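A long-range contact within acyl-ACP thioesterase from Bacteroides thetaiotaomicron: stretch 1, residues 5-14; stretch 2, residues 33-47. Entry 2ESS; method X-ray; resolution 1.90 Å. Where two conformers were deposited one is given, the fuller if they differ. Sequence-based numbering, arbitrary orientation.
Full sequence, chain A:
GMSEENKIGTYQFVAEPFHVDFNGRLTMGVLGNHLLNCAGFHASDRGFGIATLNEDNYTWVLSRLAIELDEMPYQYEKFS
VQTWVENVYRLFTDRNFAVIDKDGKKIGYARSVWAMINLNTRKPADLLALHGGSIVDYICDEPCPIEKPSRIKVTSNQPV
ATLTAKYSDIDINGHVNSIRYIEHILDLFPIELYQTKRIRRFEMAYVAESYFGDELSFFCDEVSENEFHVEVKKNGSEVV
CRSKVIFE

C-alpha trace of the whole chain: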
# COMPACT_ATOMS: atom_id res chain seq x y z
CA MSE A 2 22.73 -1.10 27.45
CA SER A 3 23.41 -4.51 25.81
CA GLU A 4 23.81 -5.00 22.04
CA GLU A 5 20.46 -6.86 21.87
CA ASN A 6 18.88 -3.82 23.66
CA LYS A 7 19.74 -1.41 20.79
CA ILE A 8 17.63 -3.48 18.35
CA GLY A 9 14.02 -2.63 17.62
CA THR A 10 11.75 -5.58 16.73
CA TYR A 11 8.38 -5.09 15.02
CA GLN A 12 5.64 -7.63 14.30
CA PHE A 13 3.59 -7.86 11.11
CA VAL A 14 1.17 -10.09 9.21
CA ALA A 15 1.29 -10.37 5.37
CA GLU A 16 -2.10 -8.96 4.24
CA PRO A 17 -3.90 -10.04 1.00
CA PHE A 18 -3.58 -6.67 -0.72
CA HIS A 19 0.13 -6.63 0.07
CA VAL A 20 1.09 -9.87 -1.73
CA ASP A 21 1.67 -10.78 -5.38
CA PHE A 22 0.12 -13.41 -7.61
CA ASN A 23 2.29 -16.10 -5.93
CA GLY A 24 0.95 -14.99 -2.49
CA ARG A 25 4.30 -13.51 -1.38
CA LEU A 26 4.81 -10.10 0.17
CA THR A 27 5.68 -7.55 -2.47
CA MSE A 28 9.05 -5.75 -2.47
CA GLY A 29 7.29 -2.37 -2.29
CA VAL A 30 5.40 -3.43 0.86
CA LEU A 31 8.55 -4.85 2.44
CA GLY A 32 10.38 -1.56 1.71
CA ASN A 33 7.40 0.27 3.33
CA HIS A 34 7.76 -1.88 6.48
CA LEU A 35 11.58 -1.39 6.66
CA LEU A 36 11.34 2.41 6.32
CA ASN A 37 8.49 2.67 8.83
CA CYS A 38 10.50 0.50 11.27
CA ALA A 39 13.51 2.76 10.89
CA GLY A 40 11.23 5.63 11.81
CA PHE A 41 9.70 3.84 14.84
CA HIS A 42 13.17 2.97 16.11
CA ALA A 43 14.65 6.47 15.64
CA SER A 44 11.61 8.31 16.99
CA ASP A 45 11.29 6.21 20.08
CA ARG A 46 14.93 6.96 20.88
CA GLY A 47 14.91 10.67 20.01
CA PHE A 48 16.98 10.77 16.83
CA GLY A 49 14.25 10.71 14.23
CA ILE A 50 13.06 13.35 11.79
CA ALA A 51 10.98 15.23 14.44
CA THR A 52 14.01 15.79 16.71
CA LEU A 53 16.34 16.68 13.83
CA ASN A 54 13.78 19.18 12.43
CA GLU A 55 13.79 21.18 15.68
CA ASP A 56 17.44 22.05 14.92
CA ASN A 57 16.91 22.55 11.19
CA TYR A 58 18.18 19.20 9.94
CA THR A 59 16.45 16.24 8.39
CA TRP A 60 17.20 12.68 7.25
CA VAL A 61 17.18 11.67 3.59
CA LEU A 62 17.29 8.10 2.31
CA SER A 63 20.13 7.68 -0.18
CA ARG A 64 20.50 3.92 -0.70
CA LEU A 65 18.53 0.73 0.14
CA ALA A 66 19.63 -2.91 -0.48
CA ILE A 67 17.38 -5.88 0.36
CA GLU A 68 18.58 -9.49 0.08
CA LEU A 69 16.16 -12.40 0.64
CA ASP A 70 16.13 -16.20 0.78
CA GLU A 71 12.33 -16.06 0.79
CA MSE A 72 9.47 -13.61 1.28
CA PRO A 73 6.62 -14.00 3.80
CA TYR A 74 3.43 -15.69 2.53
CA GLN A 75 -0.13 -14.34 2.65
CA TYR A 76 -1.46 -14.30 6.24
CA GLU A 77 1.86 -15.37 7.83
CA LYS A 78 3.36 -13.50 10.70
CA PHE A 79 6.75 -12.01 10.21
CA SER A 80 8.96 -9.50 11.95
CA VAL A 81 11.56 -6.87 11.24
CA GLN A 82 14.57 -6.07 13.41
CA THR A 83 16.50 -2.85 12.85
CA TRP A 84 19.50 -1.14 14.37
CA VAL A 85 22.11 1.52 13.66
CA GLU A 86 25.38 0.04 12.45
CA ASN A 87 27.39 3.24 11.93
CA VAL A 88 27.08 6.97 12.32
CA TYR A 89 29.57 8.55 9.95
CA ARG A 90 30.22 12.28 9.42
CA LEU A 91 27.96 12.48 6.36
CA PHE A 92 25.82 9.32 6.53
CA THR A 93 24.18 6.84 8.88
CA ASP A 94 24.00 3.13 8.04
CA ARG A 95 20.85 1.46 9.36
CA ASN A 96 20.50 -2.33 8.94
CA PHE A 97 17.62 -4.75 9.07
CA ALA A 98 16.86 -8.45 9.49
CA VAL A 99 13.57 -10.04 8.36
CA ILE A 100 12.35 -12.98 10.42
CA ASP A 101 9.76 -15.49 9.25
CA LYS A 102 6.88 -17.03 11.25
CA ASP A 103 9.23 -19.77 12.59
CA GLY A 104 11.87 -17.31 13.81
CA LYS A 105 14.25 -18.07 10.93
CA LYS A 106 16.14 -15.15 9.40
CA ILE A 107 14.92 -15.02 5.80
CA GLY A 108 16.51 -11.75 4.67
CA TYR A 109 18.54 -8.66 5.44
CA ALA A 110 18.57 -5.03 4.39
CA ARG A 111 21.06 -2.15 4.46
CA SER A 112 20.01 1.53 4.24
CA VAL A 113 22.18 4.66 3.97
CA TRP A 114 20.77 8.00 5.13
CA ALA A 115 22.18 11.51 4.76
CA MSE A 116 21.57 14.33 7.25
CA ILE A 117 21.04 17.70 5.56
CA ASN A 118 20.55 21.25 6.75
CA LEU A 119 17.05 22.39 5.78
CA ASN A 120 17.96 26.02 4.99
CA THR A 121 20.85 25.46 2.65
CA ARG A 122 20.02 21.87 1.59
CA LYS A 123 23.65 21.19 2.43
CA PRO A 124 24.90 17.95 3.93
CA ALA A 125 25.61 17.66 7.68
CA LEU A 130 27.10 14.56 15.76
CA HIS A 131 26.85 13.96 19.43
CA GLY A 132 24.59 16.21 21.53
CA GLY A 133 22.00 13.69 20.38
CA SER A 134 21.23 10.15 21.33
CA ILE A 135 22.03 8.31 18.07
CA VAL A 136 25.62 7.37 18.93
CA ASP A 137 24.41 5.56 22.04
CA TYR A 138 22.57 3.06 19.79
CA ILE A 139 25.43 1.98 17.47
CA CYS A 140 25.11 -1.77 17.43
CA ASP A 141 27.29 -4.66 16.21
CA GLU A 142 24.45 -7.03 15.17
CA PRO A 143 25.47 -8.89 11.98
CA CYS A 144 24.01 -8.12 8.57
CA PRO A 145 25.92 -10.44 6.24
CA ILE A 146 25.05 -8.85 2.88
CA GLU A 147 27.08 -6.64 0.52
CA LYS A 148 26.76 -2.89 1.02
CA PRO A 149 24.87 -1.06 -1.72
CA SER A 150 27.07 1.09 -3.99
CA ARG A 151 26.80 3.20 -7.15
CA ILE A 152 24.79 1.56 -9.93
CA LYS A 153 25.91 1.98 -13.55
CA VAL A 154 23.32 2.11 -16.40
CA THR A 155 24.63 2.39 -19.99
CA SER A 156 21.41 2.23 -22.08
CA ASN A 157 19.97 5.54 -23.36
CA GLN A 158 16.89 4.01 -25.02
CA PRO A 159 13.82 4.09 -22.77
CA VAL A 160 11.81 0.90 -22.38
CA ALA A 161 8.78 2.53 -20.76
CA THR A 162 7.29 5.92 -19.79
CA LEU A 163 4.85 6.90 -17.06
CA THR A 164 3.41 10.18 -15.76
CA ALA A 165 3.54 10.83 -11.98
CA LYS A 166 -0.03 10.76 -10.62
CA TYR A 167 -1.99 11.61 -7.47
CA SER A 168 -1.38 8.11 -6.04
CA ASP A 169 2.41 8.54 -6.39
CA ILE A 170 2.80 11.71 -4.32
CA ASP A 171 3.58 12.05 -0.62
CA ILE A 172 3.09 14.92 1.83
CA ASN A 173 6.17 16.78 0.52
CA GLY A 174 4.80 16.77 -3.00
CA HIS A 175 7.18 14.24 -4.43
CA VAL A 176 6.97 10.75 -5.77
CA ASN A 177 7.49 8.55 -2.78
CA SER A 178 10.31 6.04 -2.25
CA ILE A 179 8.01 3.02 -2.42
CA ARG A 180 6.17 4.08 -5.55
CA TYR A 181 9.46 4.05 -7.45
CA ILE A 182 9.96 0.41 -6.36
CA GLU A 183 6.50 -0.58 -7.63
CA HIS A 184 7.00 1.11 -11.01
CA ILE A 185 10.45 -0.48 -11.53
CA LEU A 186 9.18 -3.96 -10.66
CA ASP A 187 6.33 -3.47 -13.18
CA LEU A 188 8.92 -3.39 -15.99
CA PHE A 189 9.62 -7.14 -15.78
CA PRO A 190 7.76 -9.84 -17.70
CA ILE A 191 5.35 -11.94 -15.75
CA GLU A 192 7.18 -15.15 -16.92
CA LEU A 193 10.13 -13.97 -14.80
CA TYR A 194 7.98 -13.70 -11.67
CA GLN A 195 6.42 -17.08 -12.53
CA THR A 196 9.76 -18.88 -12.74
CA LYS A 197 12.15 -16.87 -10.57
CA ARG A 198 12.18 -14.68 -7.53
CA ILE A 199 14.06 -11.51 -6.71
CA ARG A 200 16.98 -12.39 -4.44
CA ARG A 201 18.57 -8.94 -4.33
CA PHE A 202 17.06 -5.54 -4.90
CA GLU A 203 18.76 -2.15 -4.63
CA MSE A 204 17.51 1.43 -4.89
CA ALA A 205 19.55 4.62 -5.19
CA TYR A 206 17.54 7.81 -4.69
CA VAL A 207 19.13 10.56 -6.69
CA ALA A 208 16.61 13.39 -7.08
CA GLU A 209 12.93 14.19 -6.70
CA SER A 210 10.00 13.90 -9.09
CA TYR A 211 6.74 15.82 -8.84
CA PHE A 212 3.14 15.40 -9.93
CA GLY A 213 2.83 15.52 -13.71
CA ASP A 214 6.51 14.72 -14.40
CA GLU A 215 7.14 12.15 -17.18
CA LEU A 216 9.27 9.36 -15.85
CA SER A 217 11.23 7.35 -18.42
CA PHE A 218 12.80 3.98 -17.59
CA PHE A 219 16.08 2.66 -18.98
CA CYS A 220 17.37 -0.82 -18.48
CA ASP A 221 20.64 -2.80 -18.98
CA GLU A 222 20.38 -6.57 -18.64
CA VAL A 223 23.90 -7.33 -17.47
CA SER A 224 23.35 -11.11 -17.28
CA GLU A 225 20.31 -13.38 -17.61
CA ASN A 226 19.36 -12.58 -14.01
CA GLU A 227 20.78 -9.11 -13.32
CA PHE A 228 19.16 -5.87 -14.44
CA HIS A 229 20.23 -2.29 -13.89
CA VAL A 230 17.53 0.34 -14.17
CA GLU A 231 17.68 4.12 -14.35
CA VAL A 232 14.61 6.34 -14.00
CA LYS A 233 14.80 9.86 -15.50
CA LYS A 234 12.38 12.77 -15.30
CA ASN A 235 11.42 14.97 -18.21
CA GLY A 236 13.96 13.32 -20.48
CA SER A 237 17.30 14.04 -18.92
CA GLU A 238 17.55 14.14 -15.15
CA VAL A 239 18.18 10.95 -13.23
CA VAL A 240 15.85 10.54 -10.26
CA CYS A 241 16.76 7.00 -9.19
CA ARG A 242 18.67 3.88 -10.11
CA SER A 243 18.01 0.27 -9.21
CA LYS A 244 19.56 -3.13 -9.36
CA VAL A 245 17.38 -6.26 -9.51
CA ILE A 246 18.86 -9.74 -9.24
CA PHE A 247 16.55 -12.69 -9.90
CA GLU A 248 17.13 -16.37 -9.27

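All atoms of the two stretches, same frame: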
# COMPACT_ATOMS: atom_id res chain seq x y z
N GLU A 5 21.86 -6.48 22.10
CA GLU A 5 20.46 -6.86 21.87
C GLU A 5 19.48 -5.71 22.17
O GLU A 5 18.49 -5.55 21.47
CB GLU A 5 20.10 -8.08 22.71
N ASN A 6 19.77 -4.93 23.22
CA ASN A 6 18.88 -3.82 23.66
C ASN A 6 18.78 -2.61 22.70
O ASN A 6 17.85 -1.81 22.80
CB ASN A 6 19.34 -3.31 25.04
CG ASN A 6 19.00 -4.26 26.18
OD1 ASN A 6 18.03 -5.02 26.12
ND2 ASN A 6 19.81 -4.20 27.23
N LYS A 7 19.73 -2.48 21.79
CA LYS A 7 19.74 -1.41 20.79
C LYS A 7 18.94 -1.75 19.54
O LYS A 7 18.79 -0.92 18.67
CB LYS A 7 21.18 -1.13 20.37
CG LYS A 7 22.06 -0.72 21.53
CD LYS A 7 23.51 -0.89 21.20
CE LYS A 7 24.39 -0.29 22.29
NZ LYS A 7 25.81 -0.25 21.85
N ILE A 8 18.45 -2.98 19.46
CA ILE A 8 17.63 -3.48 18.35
C ILE A 8 16.14 -3.23 18.60
O ILE A 8 15.62 -3.48 19.68
CB ILE A 8 17.90 -5.01 18.08
CG1 ILE A 8 19.38 -5.22 17.79
CG2 ILE A 8 17.05 -5.51 16.92
CD1 ILE A 8 19.84 -6.68 17.91
N GLY A 9 15.45 -2.68 17.61
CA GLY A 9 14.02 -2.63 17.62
C GLY A 9 13.47 -3.80 16.83
O GLY A 9 13.93 -4.09 15.73
N THR A 10 12.44 -4.44 17.37
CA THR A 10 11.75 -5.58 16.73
C THR A 10 10.26 -5.31 16.57
O THR A 10 9.59 -4.96 17.52
CB THR A 10 11.91 -6.90 17.57
OG1 THR A 10 13.30 -7.10 17.91
CG2 THR A 10 11.35 -8.13 16.79
N TYR A 11 9.74 -5.49 15.37
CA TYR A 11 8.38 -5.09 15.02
C TYR A 11 7.69 -6.24 14.34
O TYR A 11 8.29 -6.90 13.52
CB TYR A 11 8.42 -3.83 14.14
CG TYR A 11 9.23 -2.75 14.81
CD1 TYR A 11 8.73 -2.01 15.87
CD2 TYR A 11 10.56 -2.54 14.45
CE1 TYR A 11 9.52 -1.06 16.50
CE2 TYR A 11 11.35 -1.58 15.09
CZ TYR A 11 10.83 -0.85 16.10
OH TYR A 11 11.66 0.08 16.71
N GLN A 12 6.45 -6.50 14.75
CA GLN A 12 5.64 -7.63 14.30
C GLN A 12 4.62 -7.25 13.23
O GLN A 12 3.92 -6.24 13.33
CB GLN A 12 4.86 -8.24 15.47
CG GLN A 12 5.71 -8.71 16.63
CD GLN A 12 6.65 -9.80 16.21
OE1 GLN A 12 6.28 -10.68 15.42
NE2 GLN A 12 7.88 -9.75 16.72
N PHE A 13 4.53 -8.08 12.20
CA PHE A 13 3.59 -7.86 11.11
C PHE A 13 2.88 -9.15 10.69
O PHE A 13 3.28 -10.24 11.05
CB PHE A 13 4.33 -7.30 9.91
CG PHE A 13 5.04 -6.04 10.21
CD1 PHE A 13 4.33 -4.86 10.33
CD2 PHE A 13 6.41 -6.02 10.41
CE1 PHE A 13 4.98 -3.67 10.63
CE2 PHE A 13 7.08 -4.83 10.69
CZ PHE A 13 6.37 -3.66 10.80
N VAL A 14 1.81 -8.98 9.92
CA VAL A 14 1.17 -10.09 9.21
C VAL A 14 1.09 -9.69 7.73
O VAL A 14 0.72 -8.55 7.43
CB VAL A 14 -0.25 -10.34 9.74
CG1 VAL A 14 -0.91 -11.49 8.97
CG2 VAL A 14 -0.21 -10.65 11.23
N ASN A 33 8.30 -0.53 2.45
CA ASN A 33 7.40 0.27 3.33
C ASN A 33 7.60 -0.12 4.81
O ASN A 33 7.84 0.77 5.66
CB ASN A 33 5.92 0.15 2.93
CG ASN A 33 5.00 1.07 3.78
OD1 ASN A 33 5.19 2.26 3.82
ND2 ASN A 33 4.05 0.49 4.49
N HIS A 34 7.55 -1.41 5.11
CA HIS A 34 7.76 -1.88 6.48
C HIS A 34 9.16 -1.49 7.03
O HIS A 34 9.28 -1.03 8.17
CB HIS A 34 7.54 -3.39 6.58
CG HIS A 34 6.10 -3.79 6.44
ND1 HIS A 34 5.08 -3.13 7.09
CD2 HIS A 34 5.51 -4.80 5.76
CE1 HIS A 34 3.93 -3.71 6.81
NE2 HIS A 34 4.16 -4.73 6.01
N LEU A 35 10.20 -1.73 6.24
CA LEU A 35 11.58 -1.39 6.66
C LEU A 35 11.69 0.08 6.99
O LEU A 35 12.15 0.43 8.06
CB LEU A 35 12.61 -1.80 5.59
CG LEU A 35 12.63 -3.28 5.17
CD1 LEU A 35 13.67 -3.49 4.05
CD2 LEU A 35 12.84 -4.27 6.35
N LEU A 36 11.23 0.97 6.10
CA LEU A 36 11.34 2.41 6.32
C LEU A 36 10.50 2.90 7.49
O LEU A 36 10.95 3.71 8.28
CB LEU A 36 11.02 3.16 5.02
CG LEU A 36 11.95 2.81 3.84
CD1 LEU A 36 11.64 3.66 2.57
CD2 LEU A 36 13.42 2.95 4.26
N ASN A 37 9.30 2.36 7.65
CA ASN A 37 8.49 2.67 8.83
C ASN A 37 9.17 2.21 10.11
O ASN A 37 9.07 2.89 11.14
CB ASN A 37 7.10 2.02 8.75
CG ASN A 37 6.16 2.71 7.74
OD1 ASN A 37 6.30 3.88 7.46
ND2 ASN A 37 5.18 1.97 7.25
N CYS A 38 9.83 1.05 10.06
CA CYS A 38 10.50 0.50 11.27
C CYS A 38 11.72 1.37 11.71
O CYS A 38 11.95 1.61 12.91
CB CYS A 38 10.92 -0.97 11.09
SG CYS A 38 9.51 -2.09 11.13
N ALA A 39 12.42 1.86 10.71
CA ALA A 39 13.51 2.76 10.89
C ALA A 39 13.04 4.01 11.64
O ALA A 39 13.66 4.45 12.59
CB ALA A 39 14.08 3.15 9.52
N GLY A 40 11.91 4.54 11.19
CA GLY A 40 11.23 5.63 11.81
C GLY A 40 10.74 5.35 13.21
O GLY A 40 10.93 6.18 14.06
N PHE A 41 10.14 4.18 13.47
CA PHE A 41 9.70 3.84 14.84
C PHE A 41 10.91 3.83 15.79
O PHE A 41 10.85 4.31 16.94
CB PHE A 41 9.05 2.45 14.97
CG PHE A 41 7.87 2.18 14.03
CD1 PHE A 41 6.93 3.16 13.71
CD2 PHE A 41 7.68 0.88 13.51
CE1 PHE A 41 5.84 2.86 12.84
CE2 PHE A 41 6.60 0.57 12.65
CZ PHE A 41 5.68 1.56 12.31
N HIS A 42 11.98 3.25 15.30
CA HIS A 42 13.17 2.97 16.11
C HIS A 42 13.84 4.30 16.46
O HIS A 42 14.08 4.56 17.62
CB HIS A 42 14.10 2.02 15.36
CG HIS A 42 15.33 1.64 16.11
ND1 HIS A 42 16.49 2.39 16.06
CD2 HIS A 42 15.60 0.59 16.92
CE1 HIS A 42 17.41 1.82 16.83
NE2 HIS A 42 16.89 0.73 17.36
N ALA A 43 14.05 5.15 15.45
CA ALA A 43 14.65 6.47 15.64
C ALA A 43 13.79 7.36 16.52
O ALA A 43 14.30 8.01 17.41
CB ALA A 43 14.90 7.19 14.28
N SER A 44 12.48 7.38 16.28
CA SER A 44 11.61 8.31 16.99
C SER A 44 11.49 7.94 18.44
O SER A 44 11.56 8.80 19.31
CB SER A 44 10.22 8.42 16.34
OG SER A 44 9.65 7.15 16.15
N ASP A 45 11.36 6.66 18.71
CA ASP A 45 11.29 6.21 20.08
C ASP A 45 12.55 6.56 20.85
O ASP A 45 12.50 6.61 22.05
CB ASP A 45 11.03 4.71 20.15
CG ASP A 45 9.59 4.33 19.74
OD1 ASP A 45 8.72 5.23 19.58
OD2 ASP A 45 9.34 3.12 19.54
N ARG A 46 13.67 6.73 20.18
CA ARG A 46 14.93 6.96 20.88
C ARG A 46 15.42 8.37 20.71
O ARG A 46 16.52 8.69 21.13
CB ARG A 46 15.98 5.98 20.36
CG ARG A 46 15.72 4.57 20.82
CD ARG A 46 16.33 3.59 19.89
NE ARG A 46 16.03 2.22 20.28
CZ ARG A 46 14.86 1.61 20.09
NH1 ARG A 46 13.83 2.22 19.50
NH2 ARG A 46 14.72 0.37 20.49
N GLY A 47 14.62 9.21 20.07
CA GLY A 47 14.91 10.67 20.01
C GLY A 47 15.97 11.07 19.00
O GLY A 47 16.67 12.05 19.21
O HOH W 1 11.10 1.15 18.90

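The axes of strand 9-14 and helix 33-45 run roughly antiparallel, with 132° between their N-to-C directions, and come within 9.0 Å of each other. The gap widens along the strand: Gly9 CA is 5.9 Å from His42 CA, Tyr11 CA 7.1 Å from Cys38 CA, and Phe13 CA 8.6 Å from His34 CA. Strand alternation turns Tyr11 and Phe13 toward the helix and Thr10 and Gln12 away, and the two rings fill the widening space.

Cys38 fits between these rings as a small bump. Its SG lies 3.5 Å from Tyr11 CD2 and 3.5 Å from Phe13 CZ, meeting the Phe13 ring at its edge. One face of Phe13 is left to His34, and the two rings stack face to face, centroids 4.2 Å apart. Tyr11 packs against Phe41, with CE1 3.9 Å from Phe41 CB.

At the narrow end, Gly9 provides the hollow. Its N sits 3.3 Å from His42 CD2, and a CB there would clash with that atom and with Tyr11 OH. The imidazole can thus reach past the strand's start, where His42 NE2 donates a hydrogen bond to Lys7 O (2.8 Å). At the Tyr11 tip, a water links Tyr11 OH (2.5 Å from the water O), Asp45 OD2 (2.7 Å) and Arg46 NH1 (3.0 Å), while Arg46 NH1 donates to His42 O (3.0 Å).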